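Local atomic coordinates of CRISPR-associated protein CasA/Cse1 (Thermus thermophilus, PDB entry 4F3E), a protein that is the largest subunit of the type I-E CRISPR Cascade complex, an RNA-guided bacterial defence machine, and takes part in binding its DNA target. Residues Pro44-Glu49 / Ile354-Tyr359; Glu49-Arg54 / Leu157-Ala162; Ala186-Thr191 / Ile337-Leu342. One frame throughout, in Å; residues are numbered along the deposited sequence.

Interaction 1 (Pro44-Glu49 / Ile354-Tyr359); sequences PSPLEE and IRREVY
Arg356, on strand 350-361, reaches over the first turn of helix 46-64 and grips Glu49 there. Its CB lies 4.0 Å from Pro46 CG, and the chain then runs outward with CG anti to the backbone N (chi1 169°) before it bends at chi3. This bend turns the guanidinium back over the proline, whose CG sits 3.9 Å above one face, displaced toward the rim. CD comes near Glu49 OE1, and beyond it NE (2.8 Å) and NH2 (2.6 Å) of Arg356 both donate to that same Glu49 OE1. The grip is thus side-on and centred on one oxygen, which lies in the guanidinium plane although the carboxylate plane is turned 34° from it. NH1 has Pro44 O at the edge of the group, and NH2 also makes a weak bond to Thr43 O.

The apolar half of the contact centres on Ile354. Its CG2 presses on the proline ring, 3.3 Å from Pro46 CD, while its CD1 meets Leu47 CD1 at 3.6 Å. Ser45 caps the helix N-terminus through a bond from Glu48 N to Ser45 OG.

The helix start therefore rests on an outer strand of the three-stranded antiparallel sheet, 350-361, with strand 337-347 next in order and helix 150-163 packing on Leu47.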
ATOM      1  N   PRO A  44      12.340  -1.800  -6.879  1.00 44.94           N
ATOM      2  CA  PRO A  44      11.400  -2.697  -7.543  1.00 35.01           C
ATOM      3  C   PRO A  44      10.329  -3.213  -6.577  1.00 47.73           C
ATOM      4  O   PRO A  44       9.247  -3.581  -7.030  1.00 48.48           O
ATOM      5  CB  PRO A  44      12.302  -3.835  -8.053  1.00 37.34           C
ATOM      6  CG  PRO A  44      13.511  -3.802  -7.170  1.00 51.50           C
ATOM      7  CD  PRO A  44      13.705  -2.357  -6.808  1.00 48.46           C
ATOM      8  N   SER A  45      10.615  -3.221  -5.277  1.00 31.51           N
ATOM      9  CA  SER A  45       9.632  -3.678  -4.289  1.00 47.87           C
ATOM     10  C   SER A  45       8.756  -2.560  -3.738  1.00 34.37           C
ATOM     11  O   SER A  45       9.259  -1.622  -3.125  1.00 41.82           O
ATOM     12  CB  SER A  45      10.324  -4.404  -3.127  1.00 35.24           C
ATOM     13  OG  SER A  45       9.567  -4.322  -1.928  1.00 38.54           O
ATOM     14  N   PRO A  46       7.436  -2.678  -3.927  1.00 43.08           N
ATOM     15  CA  PRO A  46       6.460  -1.731  -3.372  1.00 30.57           C
ATOM     16  C   PRO A  46       6.520  -1.684  -1.842  1.00 36.82           C
ATOM     17  O   PRO A  46       6.285  -0.627  -1.254  1.00 32.21           O
ATOM     18  CB  PRO A  46       5.122  -2.318  -3.797  1.00 41.74           C
ATOM     19  CG  PRO A  46       5.436  -3.197  -4.969  1.00 44.63           C
ATOM     20  CD  PRO A  46       6.790  -3.741  -4.706  1.00 39.99           C
ATOM     21  N   LEU A  47       6.819  -2.807  -1.201  1.00 38.21           N
ATOM     22  CA  LEU A  47       6.940  -2.782   0.256  1.00 27.30           C
ATOM     23  C   LEU A  47       8.156  -1.937   0.657  1.00 40.33           C
ATOM     24  O   LEU A  47       8.055  -1.107   1.566  1.00 33.49           O
ATOM     25  CB  LEU A  47       7.006  -4.191   0.849  1.00 29.28           C
ATOM     26  CG  LEU A  47       5.901  -5.136   0.380  1.00 38.14           C
ATOM     27  CD1 LEU A  47       5.940  -6.454   1.146  1.00 33.60           C
ATOM     28  CD2 LEU A  47       4.529  -4.488   0.491  1.00 26.48           C
ATOM     29  N   GLU A  48       9.288  -2.111  -0.034  1.00 30.80           N
ATOM     30  CA  GLU A  48      10.466  -1.300   0.289  1.00 34.55           C
ATOM     31  C   GLU A  48      10.121   0.175   0.122  1.00 29.96           C
ATOM     32  O   GLU A  48      10.402   0.994   0.997  1.00 47.96           O
ATOM     33  CB  GLU A  48      11.685  -1.648  -0.571  1.00 36.00           C
ATOM     34  CG  GLU A  48      12.354  -2.959  -0.262  1.00 54.32           C
ATOM     35  CD  GLU A  48      13.730  -3.084  -0.926  1.00 69.63           C
ATOM     36  OE1 GLU A  48      14.055  -2.223  -1.770  1.00 68.13           O
ATOM     37  OE2 GLU A  48      14.487  -4.033  -0.604  1.00 74.14           O
ATOM     38  N   GLU A  49       9.484   0.508  -0.997  1.00 34.30           N
ATOM     39  CA  GLU A  49       9.149   1.902  -1.282  1.00 31.89           C
ATOM     40  C   GLU A  49       8.315   2.513  -0.150  1.00 34.15           C
ATOM     41  O   GLU A  49       8.544   3.650   0.254  1.00 37.19           O
ATOM     42  CB  GLU A  49       8.417   2.019  -2.622  1.00 30.37           C
ATOM     43  CG  GLU A  49       7.934   3.429  -2.962  1.00 37.01           C
ATOM     44  CD  GLU A  49       7.314   3.531  -4.375  1.00 60.57           C
ATOM     45  OE1 GLU A  49       7.123   2.484  -5.037  1.00 45.62           O
ATOM     46  OE2 GLU A  49       7.013   4.659  -4.822  1.00 41.50           O
ATOM     47  N   ILE A 354       2.756  -8.775  -4.074  1.00 57.27           N
ATOM     48  CA  ILE A 354       3.103  -7.405  -3.724  1.00 45.60           C
ATOM     49  C   ILE A 354       2.707  -6.539  -4.899  1.00 55.45           C
ATOM     50  O   ILE A 354       3.065  -6.843  -6.036  1.00 60.54           O
ATOM     51  CB  ILE A 354       4.605  -7.218  -3.554  1.00 52.35           C
ATOM     52  CG1 ILE A 354       5.173  -8.292  -2.636  1.00 64.77           C
ATOM     53  CG2 ILE A 354       4.885  -5.863  -2.995  1.00 71.25           C
ATOM     54  CD1 ILE A 354       4.404  -8.455  -1.383  1.00 37.12           C
ATOM     55  N   ARG A 355       1.996  -5.448  -4.636  1.00 49.38           N
ATOM     56  CA  ARG A 355       1.491  -4.628  -5.725  1.00 41.52           C
ATOM     57  C   ARG A 355       1.713  -3.119  -5.588  1.00 38.55           C
ATOM     58  O   ARG A 355       1.634  -2.563  -4.500  1.00 39.28           O
ATOM     59  CB  ARG A 355       0.008  -4.911  -5.917  1.00 54.69           C
ATOM     60  CG  ARG A 355      -0.574  -4.230  -7.133  1.00 83.69           C
ATOM     61  CD  ARG A 355      -1.993  -4.688  -7.340  1.00 82.37           C
ATOM     62  NE  ARG A 355      -2.064  -6.137  -7.319  1.00 73.00           N
ATOM     63  CZ  ARG A 355      -3.167  -6.819  -7.040  1.00 89.83           C
ATOM     64  NH1 ARG A 355      -4.286  -6.162  -6.752  1.00 79.58           N
ATOM     65  NH2 ARG A 355      -3.151  -8.148  -7.045  1.00 86.11           N
ATOM     66  N   ARG A 356       1.962  -2.465  -6.715  1.00 44.42           N
ATOM     67  CA  ARG A 356       2.007  -1.007  -6.784  1.00 43.05           C
ATOM     68  C   ARG A 356       0.992  -0.537  -7.831  1.00 43.65           C
ATOM     69  O   ARG A 356       1.070  -0.940  -8.982  1.00 45.95           O
ATOM     70  CB  ARG A 356       3.420  -0.545  -7.151  1.00 27.72           C
ATOM     71  CG  ARG A 356       3.545   0.905  -7.510  1.00 39.98           C
ATOM     72  CD  ARG A 356       4.919   1.196  -8.136  1.00 51.98           C
ATOM     73  NE  ARG A 356       6.005   1.128  -7.158  1.00 61.09           N
ATOM     74  CZ  ARG A 356       6.918   0.160  -7.098  1.00 54.23           C
ATOM     75  NH1 ARG A 356       6.902  -0.843  -7.976  1.00 46.19           N
ATOM     76  NH2 ARG A 356       7.864   0.204  -6.161  1.00 39.90           N
ATOM     77  N   GLU A 357       0.018   0.271  -7.413  1.00 50.76           N
ATOM     78  CA  GLU A 357      -0.971   0.850  -8.327  1.00 36.74           C
ATOM     79  C   GLU A 357      -0.706   2.352  -8.466  1.00 43.57           C
ATOM     80  O   GLU A 357      -0.180   2.993  -7.551  1.00 43.10           O
ATOM     81  CB  GLU A 357      -2.404   0.633  -7.832  1.00 40.17           C
ATOM     82  CG  GLU A 357      -2.821  -0.818  -7.644  1.00 65.84           C
ATOM     83  CD  GLU A 357      -3.237  -1.494  -8.930  1.00 82.60           C
ATOM     84  OE1 GLU A 357      -3.029  -0.905 -10.011  1.00 91.94           O
ATOM     85  OE2 GLU A 357      -3.777  -2.616  -8.857  1.00 99.95           O
ATOM     86  N   VAL A 358      -1.062   2.917  -9.614  1.00 40.31           N
ATOM     87  CA  VAL A 358      -0.798   4.322  -9.849  1.00 36.15           C
ATOM     88  C   VAL A 358      -2.009   4.994 -10.469  1.00 39.95           C
ATOM     89  O   VAL A 358      -2.543   4.511 -11.455  1.00 48.52           O
ATOM     90  CB  VAL A 358       0.446   4.515 -10.743  1.00 46.72           C
ATOM     91  CG1 VAL A 358       0.791   5.991 -10.838  1.00 62.85           C
ATOM     92  CG2 VAL A 358       1.626   3.741 -10.174  1.00 46.26           C
ATOM     93  N   TYR A 359      -2.432   6.111  -9.884  1.00 37.62           N
ATOM     94  CA  TYR A 359      -3.577   6.867 -10.373  1.00 33.40           C
ATOM     95  C   TYR A 359      -3.273   8.371 -10.324  1.00 44.47           C
ATOM     96  O   TYR A 359      -2.419   8.815  -9.569  1.00 47.79           O
ATOM     97  CB  TYR A 359      -4.843   6.577  -9.539  1.00 38.84           C
ATOM     98  CG  TYR A 359      -5.165   5.112  -9.295  1.00 44.39           C
ATOM     99  CD1 TYR A 359      -5.942   4.406 -10.189  1.00 36.01           C
ATOM    100  CD2 TYR A 359      -4.708   4.444  -8.148  1.00 42.90           C
ATOM    101  CE1 TYR A 359      -6.257   3.083  -9.988  1.00 50.56           C
ATOM    102  CE2 TYR A 359      -5.020   3.104  -7.933  1.00 42.66           C
ATOM    103  CZ  TYR A 359      -5.798   2.428  -8.870  1.00 48.88           C
ATOM    104  OH  TYR A 359      -6.134   1.098  -8.714  1.00 63.89           O
TER

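Interaction 2 (Glu49-Arg54 / Leu157-Ala162)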
ATOM      1  N   GLU A  49       9.484   0.508  -0.997  1.00 34.30           N
ATOM      2  CA  GLU A  49       9.149   1.902  -1.282  1.00 31.89           C
ATOM      3  C   GLU A  49       8.315   2.513  -0.150  1.00 34.15           C
ATOM      4  O   GLU A  49       8.544   3.650   0.254  1.00 37.19           O
ATOM      5  CB  GLU A  49       8.417   2.019  -2.622  1.00 30.37           C
ATOM      6  CG  GLU A  49       7.934   3.429  -2.962  1.00 37.01           C
ATOM      7  CD  GLU A  49       7.314   3.531  -4.375  1.00 60.57           C
ATOM      8  OE1 GLU A  49       7.123   2.484  -5.037  1.00 45.62           O
ATOM      9  OE2 GLU A  49       7.013   4.659  -4.822  1.00 41.50           O
ATOM     10  N   ALA A  50       7.348   1.743   0.343  1.00 33.48           N
ATOM     11  CA  ALA A  50       6.450   2.201   1.391  1.00 38.47           C
ATOM     12  C   ALA A  50       7.197   2.473   2.695  1.00 41.40           C
ATOM     13  O   ALA A  50       7.036   3.522   3.308  1.00 43.03           O
ATOM     14  CB  ALA A  50       5.349   1.179   1.621  1.00 37.51           C
ATOM     15  N   VAL A  51       8.020   1.526   3.113  1.00 27.19           N
ATOM     16  CA  VAL A  51       8.676   1.647   4.406  1.00 24.88           C
ATOM     17  C   VAL A  51       9.732   2.726   4.369  1.00 25.03           C
ATOM     18  O   VAL A  51       9.916   3.438   5.351  1.00 39.05           O
ATOM     19  CB  VAL A  51       9.305   0.304   4.928  1.00 37.91           C
ATOM     20  CG1 VAL A  51       8.433  -0.270   5.925  1.00 47.39           C
ATOM     21  CG2 VAL A  51       9.374  -0.699   3.882  1.00 62.94           C
ATOM     22  N   LEU A  52      10.433   2.846   3.242  1.00 34.39           N
ATOM     23  CA  LEU A  52      11.470   3.863   3.157  1.00 36.19           C
ATOM     24  C   LEU A  52      10.826   5.241   3.307  1.00 36.71           C
ATOM     25  O   LEU A  52      11.388   6.117   3.955  1.00 34.74           O
ATOM     26  CB  LEU A  52      12.289   3.736   1.880  1.00 35.53           C
ATOM     27  CG  LEU A  52      13.124   2.449   1.793  1.00 36.66           C
ATOM     28  CD1 LEU A  52      13.654   2.204   0.387  1.00 23.25           C
ATOM     29  CD2 LEU A  52      14.238   2.466   2.761  1.00 25.02           C
ATOM     30  N   HIS A  53       9.632   5.418   2.743  1.00 38.51           N
ATOM     31  CA  HIS A  53       8.884   6.660   2.954  1.00 32.32           C
ATOM     32  C   HIS A  53       8.417   6.848   4.401  1.00 26.72           C
ATOM     33  O   HIS A  53       8.430   7.963   4.921  1.00 34.40           O
ATOM     34  CB  HIS A  53       7.676   6.779   2.015  1.00 34.58           C
ATOM     35  CG  HIS A  53       8.035   7.176   0.627  1.00 30.11           C
ATOM     36  ND1 HIS A  53       8.232   6.253  -0.380  1.00 40.31           N
ATOM     37  CD2 HIS A  53       8.261   8.389   0.077  1.00 35.40           C
ATOM     38  CE1 HIS A  53       8.555   6.884  -1.491  1.00 34.98           C
ATOM     39  NE2 HIS A  53       8.584   8.179  -1.241  1.00 36.89           N
ATOM     40  N   ARG A  54       8.001   5.755   5.034  1.00 27.00           N
ATOM     41  CA  ARG A  54       7.460   5.822   6.391  1.00 39.70           C
ATOM     42  C   ARG A  54       8.546   6.133   7.417  1.00 30.89           C
ATOM     43  O   ARG A  54       8.336   6.930   8.339  1.00 49.34           O
ATOM     44  CB  ARG A  54       6.670   4.549   6.737  1.00 35.54           C
ATOM     45  CG  ARG A  54       5.365   4.434   5.932  1.00 34.26           C
ATOM     46  CD  ARG A  54       4.816   3.002   5.876  1.00 37.62           C
ATOM     47  NE  ARG A  54       4.457   2.523   7.205  1.00 44.13           N
ATOM     48  CZ  ARG A  54       3.321   2.838   7.804  1.00 41.00           C
ATOM     49  NH1 ARG A  54       2.454   3.637   7.180  1.00 35.50           N
ATOM     50  NH2 ARG A  54       3.066   2.378   9.023  1.00 44.52           N
ATOM     51  N   LEU A 157      14.853  -5.893   6.749  1.00 40.35           N
ATOM     52  CA  LEU A 157      14.411  -5.661   8.125  1.00 37.85           C
ATOM     53  C   LEU A 157      13.238  -4.676   8.210  1.00 35.88           C
ATOM     54  O   LEU A 157      12.224  -4.942   8.854  1.00 33.79           O
ATOM     55  CB  LEU A 157      15.583  -5.124   8.943  1.00 44.07           C
ATOM     56  CG  LEU A 157      15.323  -4.633  10.361  1.00 39.72           C
ATOM     57  CD1 LEU A 157      14.697  -5.761  11.190  1.00 35.69           C
ATOM     58  CD2 LEU A 157      16.628  -4.140  10.979  1.00 46.25           C
ATOM     59  N   LEU A 158      13.384  -3.529   7.559  1.00 37.18           N
ATOM     60  CA  LEU A 158      12.369  -2.478   7.633  1.00 51.19           C
ATOM     61  C   LEU A 158      11.024  -2.990   7.089  1.00 54.81           C
ATOM     62  O   LEU A 158       9.962  -2.723   7.643  1.00 48.53           O
ATOM     63  CB  LEU A 158      12.845  -1.265   6.845  1.00 37.24           C
ATOM     64  CG  LEU A 158      12.334   0.093   7.291  1.00 58.81           C
ATOM     65  CD1 LEU A 158      12.743   0.342   8.718  1.00 39.16           C
ATOM     66  CD2 LEU A 158      12.879   1.178   6.372  1.00 70.08           C
ATOM     67  N   VAL A 159      11.091  -3.762   6.011  1.00 42.68           N
ATOM     68  CA  VAL A 159       9.909  -4.333   5.388  1.00 42.66           C
ATOM     69  C   VAL A 159       9.218  -5.357   6.282  1.00 44.19           C
ATOM     70  O   VAL A 159       7.996  -5.326   6.473  1.00 35.00           O
ATOM     71  CB  VAL A 159      10.259  -4.950   4.007  1.00 39.59           C
ATOM     72  CG1 VAL A 159       9.177  -5.933   3.544  1.00 25.81           C
ATOM     73  CG2 VAL A 159      10.480  -3.836   2.968  1.00 31.89           C
ATOM     74  N   HIS A 160      10.001  -6.265   6.841  1.00 37.20           N
ATOM     75  CA  HIS A 160       9.436  -7.334   7.649  1.00 40.15           C
ATOM     76  C   HIS A 160       8.764  -6.732   8.872  1.00 31.52           C
ATOM     77  O   HIS A 160       7.698  -7.156   9.269  1.00 38.16           O
ATOM     78  CB  HIS A 160      10.541  -8.307   8.056  1.00 38.73           C
ATOM     79  CG  HIS A 160      10.063  -9.473   8.859  1.00 46.51           C
ATOM     80  ND1 HIS A 160       9.300 -10.481   8.315  1.00 37.35           N
ATOM     81  CD2 HIS A 160      10.265  -9.806  10.154  1.00 40.73           C
ATOM     82  CE1 HIS A 160       9.033 -11.376   9.243  1.00 36.72           C
ATOM     83  NE2 HIS A 160       9.607 -10.993  10.372  1.00 45.59           N
ATOM     84  N   GLN A 161       9.386  -5.694   9.419  1.00 37.33           N
ATOM     85  CA  GLN A 161       8.922  -5.036  10.639  1.00 47.58           C
ATOM     86  C   GLN A 161       7.589  -4.338  10.389  1.00 37.55           C
ATOM     87  O   GLN A 161       6.811  -4.091  11.308  1.00 53.71           O
ATOM     88  CB  GLN A 161       9.989  -4.036  11.122  1.00 34.30           C
ATOM     89  CG  GLN A 161      10.276  -3.990  12.594  1.00 66.72           C
ATOM     90  CD  GLN A 161      10.664  -5.323  13.167  1.00 62.01           C
ATOM     91  OE1 GLN A 161       9.943  -6.294  13.000  1.00 55.40           O
ATOM     92  NE2 GLN A 161      11.798  -5.373  13.877  1.00 48.35           N
ATOM     93  N   ALA A 162       7.314  -4.014   9.139  1.00 35.78           N
ATOM     94  CA  ALA A 162       6.064  -3.325   8.819  1.00 32.70           C
ATOM     95  C   ALA A 162       5.005  -4.239   8.239  1.00 44.35           C
ATOM     96  O   ALA A 162       3.835  -4.054   8.528  1.00 37.90           O
ATOM     97  CB  ALA A 162       6.302  -2.132   7.898  1.00 26.57           C
TER
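Val51 and Val159 mark the closest backbone approach, 6.2 Å between their CA atoms, where helices 49-54 and 157-162 cross almost perpendicularly, at 91°, with their axes 9.1 Å apart. Val51 is the centre of this crossing, set against Leu158, Val159 and Ala162, and each of its branches has its own partner. CG1 meets both the methyl of Ala162, at 3.4 Å from Ala162 CB, and the carbonyl oxygen of Leu158. CG2 turns the other way to touch Val159 CG2, also at 3.4 Å, the two valine side chains crossing at about a right angle. Between these branches, Val51 CB faces Leu158 CG at 3.8 Å. The first torsion of Val51, -102°, lies well off a staggered value and sets CG1 against Ala162 and CG2 against Val159.

Leu158 answers from the second helix. Its CD2 lies over the backbone of the first helix, 3.9 Å from Val51 O, and also meets the end of Leu52, with Leu52 CD2 4.1 Å from Leu158 CD2.

On the other side of helix 49-54, Glu49 O accepts from both His53 N and His53 ND1, which reach it from opposite faces of its plane; the ring bond, 2.7 Å long, fixes the imidazole against its own helix.

The contact is a compact crossing of two nearly orthogonal helices, its side-chain contacts all apolar, buried in the interior of the Cse1 fold, where helix 150-163 lies across the N-terminal half of helix 46-64.

Interaction 3 (Ala186-Thr191 / Ile337-Leu342)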
ATOM      1  N   ALA A 186      -4.088  -1.496   2.044  1.00 43.16           N
ATOM      2  CA  ALA A 186      -3.441  -0.754   0.958  1.00 41.99           C
ATOM      3  C   ALA A 186      -2.890   0.558   1.505  1.00 34.81           C
ATOM      4  O   ALA A 186      -3.483   1.168   2.381  1.00 39.53           O
ATOM      5  CB  ALA A 186      -4.430  -0.486  -0.160  1.00 29.91           C
ATOM      6  N   LEU A 187      -1.744   0.994   1.018  1.00 37.38           N
ATOM      7  CA  LEU A 187      -1.188   2.233   1.546  1.00 32.20           C
ATOM      8  C   LEU A 187      -1.278   3.309   0.496  1.00 48.10           C
ATOM      9  O   LEU A 187      -0.848   3.106  -0.652  1.00 30.47           O
ATOM     10  CB  LEU A 187       0.247   2.032   2.028  1.00 33.59           C
ATOM     11  CG  LEU A 187       0.354   0.963   3.133  1.00 33.19           C
ATOM     12  CD1 LEU A 187       1.798   0.765   3.572  1.00 43.56           C
ATOM     13  CD2 LEU A 187      -0.525   1.329   4.337  1.00 25.19           C
ATOM     14  N   PHE A 188      -1.888   4.429   0.882  1.00 35.46           N
ATOM     15  CA  PHE A 188      -2.031   5.578  -0.002  1.00 36.34           C
ATOM     16  C   PHE A 188      -0.809   6.488   0.114  1.00 51.73           C
ATOM     17  O   PHE A 188      -0.554   7.067   1.175  1.00 32.64           O
ATOM     18  CB  PHE A 188      -3.320   6.348   0.306  1.00 30.23           C
ATOM     19  CG  PHE A 188      -4.557   5.630  -0.102  1.00 28.71           C
ATOM     20  CD1 PHE A 188      -5.042   4.579   0.661  1.00 31.85           C
ATOM     21  CD2 PHE A 188      -5.227   5.979  -1.268  1.00 36.12           C
ATOM     22  CE1 PHE A 188      -6.188   3.883   0.268  1.00 46.79           C
ATOM     23  CE2 PHE A 188      -6.376   5.286  -1.678  1.00 40.58           C
ATOM     24  CZ  PHE A 188      -6.860   4.238  -0.905  1.00 42.76           C
ATOM     25  N   LEU A 189      -0.041   6.594  -0.969  1.00 23.83           N
ATOM     26  CA  LEU A 189       1.124   7.480  -0.970  1.00 33.23           C
ATOM     27  C   LEU A 189       1.102   8.506  -2.116  1.00 42.16           C
ATOM     28  O   LEU A 189       1.594   8.240  -3.214  1.00 39.72           O
ATOM     29  CB  LEU A 189       2.415   6.662  -1.047  1.00 35.35           C
ATOM     30  CG  LEU A 189       3.715   7.470  -0.930  1.00 49.05           C
ATOM     31  CD1 LEU A 189       4.226   7.432   0.506  1.00 40.52           C
ATOM     32  CD2 LEU A 189       4.813   6.981  -1.903  1.00 35.12           C
ATOM     33  N   PRO A 190       0.527   9.686  -1.865  1.00 37.16           N
ATOM     34  CA  PRO A 190       0.570  10.735  -2.890  1.00 31.99           C
ATOM     35  C   PRO A 190       2.022  11.054  -3.238  1.00 43.55           C
ATOM     36  O   PRO A 190       2.902  10.986  -2.380  1.00 40.81           O
ATOM     37  CB  PRO A 190      -0.072  11.935  -2.196  1.00 30.60           C
ATOM     38  CG  PRO A 190      -0.863  11.349  -1.061  1.00 34.75           C
ATOM     39  CD  PRO A 190      -0.144  10.122  -0.633  1.00 41.27           C
ATOM     40  N   THR A 191       2.268  11.406  -4.490  1.00 38.07           N
ATOM     41  CA  THR A 191       3.620  11.681  -4.951  1.00 43.41           C
ATOM     42  C   THR A 191       3.670  12.914  -5.841  1.00 41.82           C
ATOM     43  O   THR A 191       2.707  13.211  -6.557  1.00 40.34           O
ATOM     44  CB  THR A 191       4.204  10.480  -5.724  1.00 38.69           C
ATOM     45  OG1 THR A 191       3.449  10.277  -6.918  1.00 68.80           O
ATOM     46  CG2 THR A 191       4.152   9.224  -4.863  1.00 39.98           C
ATOM     47  N   ILE A 337      -0.460  16.148  -9.160  1.00 81.86           N
ATOM     48  CA  ILE A 337       0.077  15.159  -8.253  1.00 58.52           C
ATOM     49  C   ILE A 337      -0.359  13.775  -8.710  1.00 42.49           C
ATOM     50  O   ILE A 337      -1.401  13.628  -9.352  1.00 44.46           O
ATOM     51  CB  ILE A 337      -0.485  15.427  -6.848  1.00 55.14           C
ATOM     52  CG1 ILE A 337       0.163  16.684  -6.276  1.00 68.53           C
ATOM     53  CG2 ILE A 337      -0.291  14.238  -5.936  1.00 69.98           C
ATOM     54  CD1 ILE A 337      -0.670  17.341  -5.217  1.00 89.25           C
ATOM     55  N   THR A 338       0.434  12.761  -8.379  1.00 36.42           N
ATOM     56  CA  THR A 338       0.055  11.371  -8.658  1.00 38.95           C
ATOM     57  C   THR A 338      -0.265  10.646  -7.348  1.00 48.22           C
ATOM     58  O   THR A 338       0.197  11.042  -6.283  1.00 47.63           O
ATOM     59  CB  THR A 338       1.167  10.632  -9.448  1.00 49.79           C
ATOM     60  OG1 THR A 338       1.116  11.042 -10.816  1.00 56.77           O
ATOM     61  CG2 THR A 338       0.998   9.138  -9.391  1.00 57.28           C
ATOM     62  N   LEU A 339      -1.092   9.611  -7.419  1.00 31.43           N
ATOM     63  CA  LEU A 339      -1.384   8.796  -6.244  1.00 42.12           C
ATOM     64  C   LEU A 339      -0.893   7.373  -6.469  1.00 42.88           C
ATOM     65  O   LEU A 339      -1.321   6.702  -7.414  1.00 45.97           O
ATOM     66  CB  LEU A 339      -2.882   8.796  -5.901  1.00 35.82           C
ATOM     67  CG  LEU A 339      -3.218   7.783  -4.799  1.00 50.40           C
ATOM     68  CD1 LEU A 339      -2.621   8.198  -3.446  1.00 43.56           C
ATOM     69  CD2 LEU A 339      -4.722   7.587  -4.692  1.00 34.98           C
ATOM     70  N   ARG A 340       0.026   6.938  -5.614  1.00 31.18           N
ATOM     71  CA  ARG A 340       0.510   5.562  -5.614  1.00 34.58           C
ATOM     72  C   ARG A 340      -0.060   4.769  -4.421  1.00 43.73           C
ATOM     73  O   ARG A 340      -0.115   5.251  -3.284  1.00 39.46           O
ATOM     74  CB  ARG A 340       2.042   5.519  -5.617  1.00 27.70           C
ATOM     75  CG  ARG A 340       2.628   6.045  -6.876  1.00 55.12           C
ATOM     76  CD  ARG A 340       4.060   6.405  -6.709  1.00 47.53           C
ATOM     77  NE  ARG A 340       4.960   5.271  -6.783  1.00 50.26           N
ATOM     78  CZ  ARG A 340       5.810   5.065  -7.780  1.00 58.76           C
ATOM     79  NH1 ARG A 340       5.852   5.911  -8.795  1.00 60.24           N
ATOM     80  NH2 ARG A 340       6.629   4.021  -7.760  1.00 48.80           N
ATOM     81  N   VAL A 341      -0.515   3.557  -4.713  1.00 41.36           N
ATOM     82  CA  VAL A 341      -1.061   2.674  -3.709  1.00 35.68           C
ATOM     83  C   VAL A 341      -0.138   1.466  -3.642  1.00 38.69           C
ATOM     84  O   VAL A 341       0.170   0.861  -4.667  1.00 34.07           O
ATOM     85  CB  VAL A 341      -2.471   2.254  -4.065  1.00 41.31           C
ATOM     86  CG1 VAL A 341      -3.020   1.298  -3.017  1.00 29.13           C
ATOM     87  CG2 VAL A 341      -3.352   3.473  -4.210  1.00 27.24           C
ATOM     88  N   LEU A 342       0.317   1.148  -2.431  1.00 33.72           N
ATOM     89  CA  LEU A 342       1.359   0.157  -2.201  1.00 35.52           C
ATOM     90  C   LEU A 342       0.862  -0.862  -1.183  1.00 32.55           C
ATOM     91  O   LEU A 342       0.335  -0.491  -0.129  1.00 40.50           O
ATOM     92  CB  LEU A 342       2.632   0.841  -1.654  1.00 24.42           C
ATOM     93  CG  LEU A 342       3.182   2.004  -2.472  1.00 29.85           C
ATOM     94  CD1 LEU A 342       4.331   2.644  -1.753  1.00 29.90           C
ATOM     95  CD2 LEU A 342       3.612   1.511  -3.831  1.00 25.91           C
TER
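Strands 187-191 and 337-342 pair as antiparallel neighbours in a three-stranded sheet, with 187-191 at one edge and 337-347 in the middle. Three hydrogen-bonded pairs, Leu187 with Leu342, Leu189 with Arg340 and Thr191 with Thr338, alternate with the non-hydrogen-bonded pairs Phe188 with Val341 and Pro190 with Leu339. Each bonded pair exchanges two backbone bonds. The shortest, 2.7 Å from Leu189 N to Arg340 O, meets its carbonyl nearly end-on at 172°, whereas the return bond from Arg340 N to Leu189 O is longer and its donor stands 55° out of the carbonyl plane. A CA-H...O contact from Val341 CA to Leu187 O adds to the ladder at 3.1 Å.

Apolar packing dominates the face that carries Phe188, Pro190, Leu339 and Val341. Leu339 CD2 comes up to the edge of the phenyl ring, 3.8 Å from Phe188 CD2, while Val341 CG2 lies over one ring face. Beside them Val341 CG1 touches Ala186 CB, and helix 316-330 packs on this side through Leu318 and Ala321.

The other face is mixed: Leu187, Leu189 and Leu342 lie on it beside Thr191, Thr338 and Arg340. Arg340 directs NE to Glu49 of helix 46-64 in a salt bridge, and its aliphatic part is flanked by a threonine methyl, with Thr191 CG2 3.4 Å from Arg340 CD. Thr191 places OG1 between its backbone N and carbonyl carbon (chi1 65°), a rotation that points the hydroxyl at the partner strand, where Thr191 OG1 makes a weak 3.4 Å bond to Thr338 O.

Glu49 ties the three contacts together. It belongs to the segments of interactions 1 and 2, and while its OE1 is held by Arg356, its OE2 forms a 2.9 Å salt bridge with Arg340 NE of interaction 3. One buried carboxylate thus bridges neighbouring strands, and its negative charge probably eases the closeness of the two arginines. Interactions 1 and 3 share the sheet, joined by backbone bonds such as Glu357 N to Val341 O at 2.8 Å; their centres are 9 Å apart. Interaction 2 lies further along helix 46-64, its centre about 12 Å from that of interaction 1, with Val159 CG2 3.7 Å from Glu48 N.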